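Long-range contacts in alpha-L-arabinosidase (PDB 6D25), which probably releases alpha-L-arabinofuranosyl side groups from arabinoxylans by hydrolysis, including from internally di-substituted ones, as a glycoside hydrolase of family GH51: residues 264-269 against 322-327; 458-463 against 503-508; 135-140 against 190-195; 286-291 against 417-422. All coordinates share one frame; numbering follows the deposited sequence.

Contact 1: residues 264-269 against 322-327; sequences SMHYYT and VDEWGT. With GOL (glycerol), chain G.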
# COMPACT_ATOMS: atom_id res chain seq x y z
N SER A 264 7.84 -18.49 -6.91
CA SER A 264 9.29 -18.47 -7.03
C SER A 264 9.95 -18.97 -5.74
O SER A 264 9.43 -18.79 -4.68
CB SER A 264 9.80 -17.13 -7.44
OG SER A 264 9.58 -16.21 -6.40
N MET A 265 11.06 -19.66 -5.86
CA MET A 265 11.92 -19.97 -4.75
C MET A 265 13.36 -19.60 -5.14
O MET A 265 13.68 -19.59 -6.30
CB MET A 265 11.84 -21.44 -4.35
CG MET A 265 12.33 -22.42 -5.35
SD MET A 265 12.58 -24.10 -4.56
CE MET A 265 14.18 -23.86 -3.79
N HIS A 266 14.16 -19.27 -4.14
CA HIS A 266 15.53 -18.79 -4.34
C HIS A 266 16.45 -19.62 -3.43
O HIS A 266 16.13 -19.75 -2.24
CB HIS A 266 15.68 -17.31 -3.96
CG HIS A 266 14.89 -16.39 -4.82
ND1 HIS A 266 14.72 -15.07 -4.54
CD2 HIS A 266 14.28 -16.57 -6.00
CE1 HIS A 266 14.03 -14.49 -5.49
NE2 HIS A 266 13.74 -15.39 -6.39
N TYR A 267 17.56 -20.14 -4.00
CA TYR A 267 18.59 -20.77 -3.18
C TYR A 267 19.95 -20.63 -3.86
O TYR A 267 20.18 -21.21 -4.92
CB TYR A 267 18.31 -22.25 -2.96
CG TYR A 267 19.40 -22.95 -2.17
CD1 TYR A 267 19.65 -22.59 -0.86
CD2 TYR A 267 20.21 -23.92 -2.75
CE1 TYR A 267 20.68 -23.16 -0.13
CE2 TYR A 267 21.24 -24.49 -2.03
CZ TYR A 267 21.48 -24.12 -0.72
OH TYR A 267 22.53 -24.69 -0.02
N TYR A 268 20.84 -19.89 -3.21
CA TYR A 268 22.21 -19.73 -3.64
C TYR A 268 23.11 -20.73 -2.93
O TYR A 268 22.92 -21.07 -1.75
CB TYR A 268 22.73 -18.32 -3.33
CG TYR A 268 22.13 -17.27 -4.21
CD1 TYR A 268 22.61 -17.06 -5.49
CD2 TYR A 268 21.06 -16.50 -3.79
CE1 TYR A 268 22.05 -16.11 -6.32
CE2 TYR A 268 20.48 -15.56 -4.63
CZ TYR A 268 20.99 -15.35 -5.90
OH TYR A 268 20.42 -14.41 -6.74
N THR A 269 24.13 -21.15 -3.67
CA THR A 269 25.15 -22.01 -3.16
C THR A 269 26.30 -21.12 -2.67
O THR A 269 27.01 -20.51 -3.49
CB THR A 269 25.59 -23.00 -4.25
OG1 THR A 269 24.48 -23.82 -4.64
CG2 THR A 269 26.74 -23.87 -3.82
N VAL A 322 12.30 -21.88 -9.83
CA VAL A 322 13.51 -21.64 -9.06
C VAL A 322 14.18 -20.45 -9.71
O VAL A 322 15.11 -20.65 -10.51
CB VAL A 322 14.43 -22.87 -9.04
CG1 VAL A 322 15.68 -22.64 -8.17
CG2 VAL A 322 13.68 -24.08 -8.53
N ASP A 323 13.76 -19.22 -9.41
CA ASP A 323 14.22 -18.19 -10.38
C ASP A 323 15.45 -17.45 -9.87
O ASP A 323 15.87 -16.51 -10.53
CB ASP A 323 13.09 -17.31 -10.88
CG ASP A 323 12.43 -16.58 -9.75
OD1 ASP A 323 12.89 -16.81 -8.62
OD2 ASP A 323 11.50 -15.79 -10.03
N GLU A 324 16.08 -17.93 -8.79
CA GLU A 324 17.50 -17.61 -8.52
C GLU A 324 18.17 -18.84 -7.93
O GLU A 324 17.71 -19.35 -6.92
CB GLU A 324 17.68 -16.41 -7.57
CG GLU A 324 16.98 -15.16 -8.05
CD GLU A 324 17.03 -13.95 -7.13
OE1 GLU A 324 17.83 -14.01 -6.18
OE2 GLU A 324 16.24 -12.99 -7.37
N TRP A 325 19.23 -19.29 -8.59
CA TRP A 325 20.12 -20.31 -8.07
C TRP A 325 21.53 -20.08 -8.64
O TRP A 325 21.68 -19.31 -9.58
CB TRP A 325 19.60 -21.72 -8.39
CG TRP A 325 19.60 -22.05 -9.85
CD1 TRP A 325 18.64 -21.73 -10.76
CD2 TRP A 325 20.60 -22.80 -10.58
NE1 TRP A 325 18.99 -22.17 -12.01
CE2 TRP A 325 20.16 -22.86 -11.92
CE3 TRP A 325 21.82 -23.39 -10.24
CZ2 TRP A 325 20.91 -23.50 -12.92
CZ3 TRP A 325 22.53 -24.05 -11.21
CH2 TRP A 325 22.09 -24.11 -12.54
N GLY A 326 22.49 -20.78 -8.07
CA GLY A 326 23.89 -20.69 -8.48
C GLY A 326 24.81 -20.29 -7.35
O GLY A 326 24.39 -20.10 -6.22
N THR A 327 26.10 -20.20 -7.67
CA THR A 327 27.12 -19.93 -6.69
C THR A 327 27.25 -18.43 -6.45
O THR A 327 27.11 -17.63 -7.33
CB THR A 327 28.46 -20.53 -7.12
OG1 THR A 327 28.82 -20.06 -8.43
CG2 THR A 327 28.41 -22.03 -7.11
C1 GOL G . 18.90 -10.35 -6.59
O1 GOL G . 19.03 -8.94 -6.89
C2 GOL G . 20.18 -10.89 -5.87
O2 GOL G . 19.82 -12.14 -5.25
C3 GOL G . 21.33 -11.08 -6.85
O3 GOL G . 21.10 -12.07 -7.91
O HOH W 1 22.15 -22.84 -5.80
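Glu-324 reaches past the ring of His-266 to the hydroxyl of Tyr-268, and its side chain can be followed outward atom by atom. CB starts close to two partners, the Tyr-268 OH and the His-266 ring. CG, turned anti to the carbonyl carbon (chi1 -56°), lies over the imidazole face, 3.7 Å from the ring centroid of His-266 and 16° off its normal. CD follows over the same face, nearer the rim, and the carboxylate is stacked on the imidazole, their planes nearly parallel. OE2 lies over the rim of the same face, 3.3 Å from His-266 CE1, and forms a salt bridge with Arg-95. OE1 accepts from Tyr-268 OH at 2.7 Å, the hydroxyl standing above the carboxylate plane by 47°.

This is where strands six and seven of the (beta/alpha)8 barrel meet, joined by helix 285-312 in a beta-alpha-beta crossover. Clan GH-A enzymes carry their nucleophile at the end of strand seven, and the position of Glu-324 is consistent with that site. Glycerol fills part of the pocket, giving O2 to Glu-324 OE1 at 2.9 Å and O3 to the Tyr-268 hydroxyl.

At the edge of the imidazole, near its plane, His-266 NE2 makes a weak, bent bond to Asp-323 OD1. The parallel backbones are tied by Tyr-267 N to Glu-324 O (3.0 Å) and Thr-269 N to Gly-326 O (2.8 Å), while a water bridges Tyr-267 O, Gly-326 N and Thr-269 OG1, which also bonds to Thr-295 OG1. On the reverse face Met-265 CG rests against Val-322 CG2 at 3.8 Å, and Met-298 packs on Val-322 and Trp-325.

Contact 2: residues 458-463 against 503-508; sequences VQVEGL and KTVNVA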
# COMPACT_ATOMS: atom_id res chain seq x y z
N VAL A 458 25.67 -49.16 -16.12
CA VAL A 458 24.23 -48.86 -16.17
C VAL A 458 23.53 -49.94 -17.01
O VAL A 458 23.79 -50.08 -18.21
CB VAL A 458 23.97 -47.48 -16.77
CG1 VAL A 458 22.49 -47.17 -16.79
CG2 VAL A 458 24.76 -46.39 -16.07
N GLN A 459 22.63 -50.64 -16.34
CA GLN A 459 21.71 -51.58 -16.96
C GLN A 459 20.57 -50.77 -17.62
O GLN A 459 19.88 -50.02 -16.94
CB GLN A 459 21.20 -52.51 -15.85
CG GLN A 459 20.13 -53.49 -16.29
CD GLN A 459 20.72 -54.68 -17.01
OE1 GLN A 459 21.92 -54.98 -16.90
NE2 GLN A 459 19.86 -55.36 -17.74
N VAL A 460 20.38 -50.93 -18.92
CA VAL A 460 19.40 -50.16 -19.67
C VAL A 460 18.21 -51.08 -19.98
O VAL A 460 18.38 -52.10 -20.60
CB VAL A 460 19.99 -49.57 -20.96
CG1 VAL A 460 18.92 -48.81 -21.78
CG2 VAL A 460 21.18 -48.68 -20.67
N GLU A 461 17.02 -50.68 -19.54
CA GLU A 461 15.77 -51.39 -19.86
C GLU A 461 14.98 -50.58 -20.90
O GLU A 461 14.90 -49.35 -20.79
CB GLU A 461 14.93 -51.56 -18.60
CG GLU A 461 15.60 -52.41 -17.53
CD GLU A 461 15.91 -53.85 -17.92
OE1 GLU A 461 15.21 -54.38 -18.82
OE2 GLU A 461 16.88 -54.43 -17.37
N GLY A 462 14.42 -51.28 -21.89
CA GLY A 462 13.48 -50.71 -22.82
C GLY A 462 14.13 -50.04 -24.02
O GLY A 462 13.50 -49.24 -24.70
N LEU A 463 15.38 -50.37 -24.32
CA LEU A 463 16.06 -49.80 -25.47
C LEU A 463 17.17 -50.74 -25.91
O LEU A 463 18.13 -50.92 -25.18
CB LEU A 463 16.68 -48.45 -25.11
CG LEU A 463 17.49 -47.79 -26.22
CD1 LEU A 463 16.58 -47.35 -27.36
CD2 LEU A 463 18.27 -46.61 -25.69
N LYS A 503 22.83 -55.15 -22.74
CA LYS A 503 21.96 -54.13 -22.20
C LYS A 503 22.71 -53.18 -21.24
O LYS A 503 22.08 -52.46 -20.54
CB LYS A 503 20.78 -54.81 -21.53
CG LYS A 503 19.87 -55.56 -22.52
CD LYS A 503 18.83 -56.43 -21.89
CE LYS A 503 17.99 -55.67 -20.89
NZ LYS A 503 17.07 -56.56 -20.16
N THR A 504 24.04 -53.17 -21.25
CA THR A 504 24.82 -52.37 -20.30
C THR A 504 25.54 -51.22 -21.02
O THR A 504 26.14 -51.43 -22.09
CB THR A 504 25.85 -53.27 -19.60
OG1 THR A 504 25.13 -54.31 -18.96
CG2 THR A 504 26.69 -52.57 -18.55
N VAL A 505 25.48 -50.03 -20.40
CA VAL A 505 26.40 -48.96 -20.74
C VAL A 505 27.49 -48.90 -19.66
O VAL A 505 27.20 -48.72 -18.48
CB VAL A 505 25.69 -47.60 -20.88
CG1 VAL A 505 26.66 -46.49 -21.22
CG2 VAL A 505 24.64 -47.63 -21.99
N ASN A 506 28.74 -49.07 -20.05
CA ASN A 506 29.87 -49.04 -19.11
C ASN A 506 30.62 -47.73 -19.36
O ASN A 506 30.94 -47.42 -20.51
CB ASN A 506 30.80 -50.26 -19.28
CG ASN A 506 32.03 -50.24 -18.38
OD1 ASN A 506 31.93 -50.65 -17.21
ND2 ASN A 506 33.20 -49.86 -18.93
N VAL A 507 30.90 -47.00 -18.29
CA VAL A 507 31.52 -45.69 -18.40
C VAL A 507 32.75 -45.63 -17.48
O VAL A 507 32.63 -45.82 -16.28
CB VAL A 507 30.53 -44.58 -18.02
CG1 VAL A 507 31.13 -43.20 -18.28
CG2 VAL A 507 29.21 -44.71 -18.74
N ALA A 508 33.90 -45.35 -18.05
CA ALA A 508 35.10 -44.96 -17.28
C ALA A 508 35.06 -43.44 -17.09
O ALA A 508 35.30 -42.65 -18.02
CB ALA A 508 36.36 -45.43 -17.99
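Val-458 and Val-505 form a hydrogen-bonded antiparallel pair in the beta-rich C-terminal domain, where strands 454-461 and 504-509 run side by side. Backbone bonds come first. Val-458 N reaches Val-505 O and Val-505 N returns to Val-458 O, each at 2.8 Å, and Val-460 N meets Lys-503 O almost head-on to its carbonyl. Between these bonds Gln-459 and Thr-504 make a non-hydrogen-bonded pair, with the Thr-504 CA lying 3.3 Å from Val-458 O.

Apolar contact belongs to the valine face. Val-460 CG2 touches Val-505 CG2 at 3.8 Å, and Leu-465 packs on both side chains.

Charge and polarity gather where the pairing ends. Lys-503, bent at chi3 (54°), swings its chain past Gln-459 and Val-460 O, bringing NZ to the syn side of Glu-461 OE1 in a 3.2 Å salt bridge. Gln-459 NE2 gives a straight bond, 3.1 Å, to Glu-461 OE2, with that oxygen close to the plane of the amide.

One carboxylate is thus gripped at both oxygens, from its own strand and from across, so the rotation of Glu-461 is probably restrained. Lys-503 is exposed, so solvent probably screens its ion pair, and a crystal neighbour that touches it may influence its pose.

Contact 3: residues 135-140 against 190-195; sequences GTHEFM and APWQVP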
# COMPACT_ATOMS: atom_id res chain seq x y z
N GLY A 135 16.10 -0.12 -21.70
CA GLY A 135 14.79 -0.09 -21.11
C GLY A 135 13.87 -1.10 -21.77
O GLY A 135 14.33 -2.06 -22.41
N THR A 136 12.56 -0.87 -21.65
CA THR A 136 11.56 -1.84 -22.15
C THR A 136 11.82 -2.23 -23.62
O THR A 136 11.83 -3.41 -23.97
CB THR A 136 10.12 -1.34 -21.97
OG1 THR A 136 9.82 -1.33 -20.59
CG2 THR A 136 9.12 -2.22 -22.69
N HIS A 137 11.97 -1.26 -24.51
CA HIS A 137 12.09 -1.60 -25.90
C HIS A 137 13.39 -2.36 -26.15
O HIS A 137 13.41 -3.31 -26.97
CB HIS A 137 12.04 -0.35 -26.79
CG HIS A 137 10.68 0.22 -26.91
ND1 HIS A 137 10.01 0.30 -28.10
CD2 HIS A 137 9.87 0.76 -25.97
CE1 HIS A 137 8.85 0.88 -27.90
NE2 HIS A 137 8.70 1.15 -26.61
N GLU A 138 14.47 -1.94 -25.48
CA GLU A 138 15.74 -2.55 -25.78
C GLU A 138 15.73 -3.99 -25.28
O GLU A 138 16.22 -4.89 -25.98
CB GLU A 138 16.88 -1.71 -25.16
CG GLU A 138 17.01 -0.33 -25.79
CD GLU A 138 15.99 0.72 -25.37
OE1 GLU A 138 15.33 0.57 -24.31
OE2 GLU A 138 15.88 1.70 -26.11
N PHE A 139 15.18 -4.23 -24.07
CA PHE A 139 15.11 -5.60 -23.58
C PHE A 139 14.16 -6.44 -24.46
O PHE A 139 14.52 -7.59 -24.88
CB PHE A 139 14.67 -5.68 -22.12
CG PHE A 139 14.45 -7.08 -21.66
CD1 PHE A 139 15.52 -7.95 -21.49
CD2 PHE A 139 13.17 -7.59 -21.49
CE1 PHE A 139 15.32 -9.26 -21.11
CE2 PHE A 139 12.98 -8.91 -21.10
CZ PHE A 139 14.07 -9.73 -20.92
N MET A 140 12.97 -5.94 -24.74
CA MET A 140 12.00 -6.78 -25.43
C MET A 140 12.48 -7.10 -26.85
O MET A 140 12.31 -8.25 -27.33
CB MET A 140 10.61 -6.15 -25.44
CG MET A 140 9.98 -6.06 -24.07
SD MET A 140 9.84 -7.67 -23.22
CE MET A 140 8.54 -8.38 -24.22
N ALA A 190 3.60 -3.54 -33.30
CA ALA A 190 2.85 -4.70 -32.78
C ALA A 190 3.16 -4.88 -31.29
O ALA A 190 4.22 -4.53 -30.83
CB ALA A 190 3.23 -5.95 -33.56
N PRO A 191 2.22 -5.45 -30.56
CA PRO A 191 2.53 -5.87 -29.20
C PRO A 191 3.73 -6.84 -29.16
O PRO A 191 3.99 -7.54 -30.14
CB PRO A 191 1.31 -6.66 -28.72
CG PRO A 191 0.20 -6.27 -29.63
CD PRO A 191 0.86 -5.84 -30.94
N TRP A 192 4.43 -6.88 -28.05
CA TRP A 192 5.33 -7.97 -27.75
C TRP A 192 4.56 -9.05 -26.98
O TRP A 192 3.50 -8.82 -26.42
CB TRP A 192 6.48 -7.51 -26.85
CG TRP A 192 7.46 -6.53 -27.42
CD1 TRP A 192 8.49 -6.79 -28.28
CD2 TRP A 192 7.57 -5.14 -27.07
NE1 TRP A 192 9.21 -5.65 -28.50
CE2 TRP A 192 8.69 -4.63 -27.74
CE3 TRP A 192 6.86 -4.31 -26.21
CZ2 TRP A 192 9.09 -3.30 -27.62
CZ3 TRP A 192 7.25 -2.99 -26.09
CH2 TRP A 192 8.36 -2.49 -26.78
N GLN A 193 5.14 -10.23 -26.93
CA GLN A 193 4.67 -11.30 -26.08
C GLN A 193 5.35 -11.18 -24.71
O GLN A 193 6.58 -11.05 -24.62
CB GLN A 193 5.01 -12.67 -26.70
CG GLN A 193 4.44 -12.87 -28.09
CD GLN A 193 2.92 -12.88 -28.12
OE1 GLN A 193 2.30 -13.68 -27.41
NE2 GLN A 193 2.34 -12.00 -28.90
N VAL A 194 4.52 -11.21 -23.67
CA VAL A 194 4.96 -11.21 -22.28
C VAL A 194 4.39 -12.45 -21.58
O VAL A 194 3.37 -12.37 -20.88
CB VAL A 194 4.58 -9.90 -21.55
CG1 VAL A 194 5.11 -9.92 -20.13
CG2 VAL A 194 5.11 -8.67 -22.30
N PRO A 195 5.07 -13.58 -21.74
CA PRO A 195 4.46 -14.81 -21.27
C PRO A 195 4.55 -15.03 -19.75
O PRO A 195 3.69 -15.75 -19.22
CB PRO A 195 5.18 -15.93 -22.00
CG PRO A 195 6.52 -15.30 -22.34
CD PRO A 195 6.16 -13.86 -22.68
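The far corner of the Trp-192 indole is aimed straight at the middle of the His-137 imidazole: CH2 stands over the ring centre, giving a T-shaped (edge-to-face) pair with planes at 84°. The pair joins helix 136-146, which lies between the second and third strands of the (beta/alpha)8 barrel, to the irregular segment leading into strand 196-199. The Trp-192 CH2 is 3.5 Å from His-137 ND1, and the centroids of the imidazole and the six-membered indole ring are 4.8 Å apart.

A second residue of the helix takes a flat side of the same indole. Met-140 CB sits over the five-membered ring of Trp-192, 3.3 Å from its centroid, a close CH-pi contact near the ring normal. Its SD is farther up above that ring, at 5.2 Å, a distant Met-aromatic contact. Thr-136 CG2, one turn back, approaches Trp-192 CZ3 at 4.0 Å. The tryptophan is therefore met by three helix residues, by an imidazole face, a methylene and a methyl group.

No hydrogen bond crosses between the segments, yet several polar atoms of these side chains have partners nearby. Trp-192 NE1 bonds to Asp-141 OD1 just along the helix, which probably restrains the rotation of the indole; His-137 NE2 bonds to Tyr-170 OH, and Thr-136 OG1 to Trp-167 NE1. Met-171 of helix 161-172 packs against Thr-136, Trp-192 and Val-194.

Bends at chi2 (-57°) and chi3 (-71°) curl the methionine chain back along the loop, leaving Met-140 CE 3.9 Å from Val-194 CG2 and 3.3 Å from Gln-193 O.

Contact 4: residues 286-291 against 417-422; sequences AAWIQT and PQYRHG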
# COMPACT_ATOMS: atom_id res chain seq x y z
N ALA A 286 38.70 -29.33 0.41
CA ALA A 286 37.66 -29.04 1.44
C ALA A 286 36.62 -28.04 0.89
O ALA A 286 35.42 -28.25 1.04
CB ALA A 286 38.31 -28.52 2.72
N ALA A 287 37.08 -26.97 0.23
CA ALA A 287 36.19 -25.97 -0.33
C ALA A 287 35.39 -26.53 -1.51
O ALA A 287 34.24 -26.14 -1.74
CB ALA A 287 36.98 -24.75 -0.74
N TRP A 288 36.02 -27.42 -2.28
CA TRP A 288 35.37 -28.13 -3.40
C TRP A 288 34.16 -28.91 -2.89
O TRP A 288 33.01 -28.69 -3.32
CB TRP A 288 36.40 -29.04 -4.08
CG TRP A 288 35.88 -30.05 -5.05
CD1 TRP A 288 35.56 -31.34 -4.77
CD2 TRP A 288 35.72 -29.88 -6.48
NE1 TRP A 288 35.18 -31.99 -5.91
CE2 TRP A 288 35.23 -31.11 -6.97
CE3 TRP A 288 35.88 -28.82 -7.37
CZ2 TRP A 288 34.95 -31.32 -8.32
CZ3 TRP A 288 35.60 -29.01 -8.71
CH2 TRP A 288 35.13 -30.25 -9.18
N ILE A 289 34.42 -29.83 -1.94
CA ILE A 289 33.34 -30.71 -1.51
C ILE A 289 32.29 -29.91 -0.74
O ILE A 289 31.09 -30.23 -0.85
CB ILE A 289 33.87 -31.91 -0.70
CG1 ILE A 289 32.80 -33.01 -0.62
CG2 ILE A 289 34.37 -31.46 0.67
CD1 ILE A 289 33.28 -34.28 0.02
N GLN A 290 32.69 -28.88 0.01
CA GLN A 290 31.73 -28.05 0.73
C GLN A 290 30.76 -27.37 -0.26
O GLN A 290 29.57 -27.29 -0.00
CB GLN A 290 32.40 -27.00 1.62
CG GLN A 290 31.40 -26.40 2.63
CD GLN A 290 31.43 -24.93 2.98
OE1 GLN A 290 30.36 -24.33 3.27
NE2 GLN A 290 32.64 -24.34 3.01
N THR A 291 31.28 -26.87 -1.37
CA THR A 291 30.46 -26.22 -2.37
C THR A 291 29.44 -27.20 -2.96
O THR A 291 28.26 -26.88 -3.11
CB THR A 291 31.32 -25.61 -3.49
OG1 THR A 291 32.27 -24.72 -2.90
CG2 THR A 291 30.51 -24.87 -4.51
N PRO A 417 28.79 -45.20 -3.89
CA PRO A 417 29.38 -44.90 -2.59
C PRO A 417 29.38 -43.38 -2.37
O PRO A 417 29.16 -42.60 -3.33
CB PRO A 417 30.83 -45.41 -2.61
CG PRO A 417 31.02 -46.01 -3.98
CD PRO A 417 29.83 -45.62 -4.83
N GLN A 418 29.64 -42.99 -1.13
CA GLN A 418 29.88 -41.59 -0.83
C GLN A 418 31.33 -41.23 -1.16
O GLN A 418 32.25 -42.04 -1.01
CB GLN A 418 29.58 -41.27 0.63
CG GLN A 418 28.13 -41.50 1.02
CD GLN A 418 27.21 -40.47 0.40
OE1 GLN A 418 27.21 -39.30 0.79
NE2 GLN A 418 26.41 -40.89 -0.55
N TYR A 419 31.50 -40.00 -1.62
CA TYR A 419 32.78 -39.32 -1.65
C TYR A 419 32.90 -38.53 -0.34
O TYR A 419 32.03 -37.70 -0.05
CB TYR A 419 32.84 -38.39 -2.86
CG TYR A 419 33.86 -37.28 -2.83
CD1 TYR A 419 35.16 -37.48 -2.36
CD2 TYR A 419 33.54 -36.03 -3.33
CE1 TYR A 419 36.10 -36.46 -2.38
CE2 TYR A 419 34.46 -35.00 -3.35
CZ TYR A 419 35.75 -35.22 -2.90
OH TYR A 419 36.63 -34.18 -2.95
N ARG A 420 33.94 -38.83 0.45
CA ARG A 420 34.09 -38.19 1.76
C ARG A 420 35.44 -37.47 1.80
O ARG A 420 36.44 -38.01 1.37
CB ARG A 420 34.12 -39.20 2.91
CG ARG A 420 33.04 -40.26 2.86
CD ARG A 420 32.92 -40.99 4.21
NE ARG A 420 31.58 -41.54 4.38
CZ ARG A 420 31.21 -42.74 3.97
NH1 ARG A 420 29.92 -43.06 3.88
NH2 ARG A 420 32.14 -43.60 3.59
N HIS A 421 35.44 -36.27 2.35
CA HIS A 421 36.65 -35.54 2.61
C HIS A 421 36.44 -34.76 3.89
O HIS A 421 35.50 -33.98 3.97
CB HIS A 421 37.02 -34.64 1.42
CG HIS A 421 38.34 -33.98 1.58
ND1 HIS A 421 39.53 -34.65 1.37
CD2 HIS A 421 38.66 -32.73 1.96
CE1 HIS A 421 40.54 -33.83 1.62
NE2 HIS A 421 40.03 -32.65 1.98
N GLY A 422 37.28 -35.01 4.88
CA GLY A 422 37.05 -34.48 6.23
C GLY A 422 35.69 -34.90 6.77
O GLY A 422 35.35 -36.06 6.69
O HOH W 2 41.33 -29.94 1.78
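Where the catalytic barrel meets the C-terminal beta domain, Ile-289 on helix 285-312 packs against Tyr-419 on strand 407-421. This helix leads from barrel strand six to strand seven, and its early turns lie against the strand, the two short axes passing 9.2 Å apart with their directions 137° from each other. The contact is a helix-on-sheet junction between the two parts of the fold.

Ile-289 and Tyr-419 reach across from opposite directions. With CG1 anti to the backbone N, Ile-289 extends its longer branch so that CD1 lies over the phenol face, 3.8 Å from the ring centroid of Tyr-419 and 17° from the normal. The same methyl group touches the strand itself, 3.6 Å from Tyr-419 O, and lies 4.0 Å from His-421 CB. Val-426 of the adjoining strand 424-435 adds to the apolar surroundings of both residues.

Trp-288 comes to the tyrosine at about a right angle. Its CD1 is 3.5 Å from Tyr-419 OH, but that hydroxyl is bonded to Glu-285 OE2, and the indole NE1 bonds to Leu-448 O in the C-terminal domain.

At the outer margin His-421 brings CD2 to 3.7 Å from Ala-286 N. A water bridges the two, accepting from Ala-286 N at 3.0 Å and hydrogen-bonded to His-421 NE2 at the same distance.

The junction has no direct hydrogen bond between the two segments: methyl-on-ring apolar contact carries its buried centre, while the Tyr-419 hydroxyl and Trp-288 NE1 find partners outside them and a water bridges the exposed margin.

How the contacts relate
The centre of contact 1 lies about 8 Å from the centre of the chain, and the contact joins two neighbouring barrel strands; contact 3 is also buried, but on the outer layer of the barrel, and contacts 2 and 4 are only partly buried. Helix 285-312 connects the strands of contact 1 and supplies half of contact 4, and Thr-269 CG2 packs on Thr-291 O at 3.4 Å. Contacts 2 and 4 reach the same C-terminal sheet, while contacts 2 and 3 lie on opposite sides of the chain's centre. Chemistry follows place: buried carboxylates in the barrel pocket, aromatic and methyl packing at the helix-mediated joints, and paired backbones with a surface salt bridge in the outer sheet.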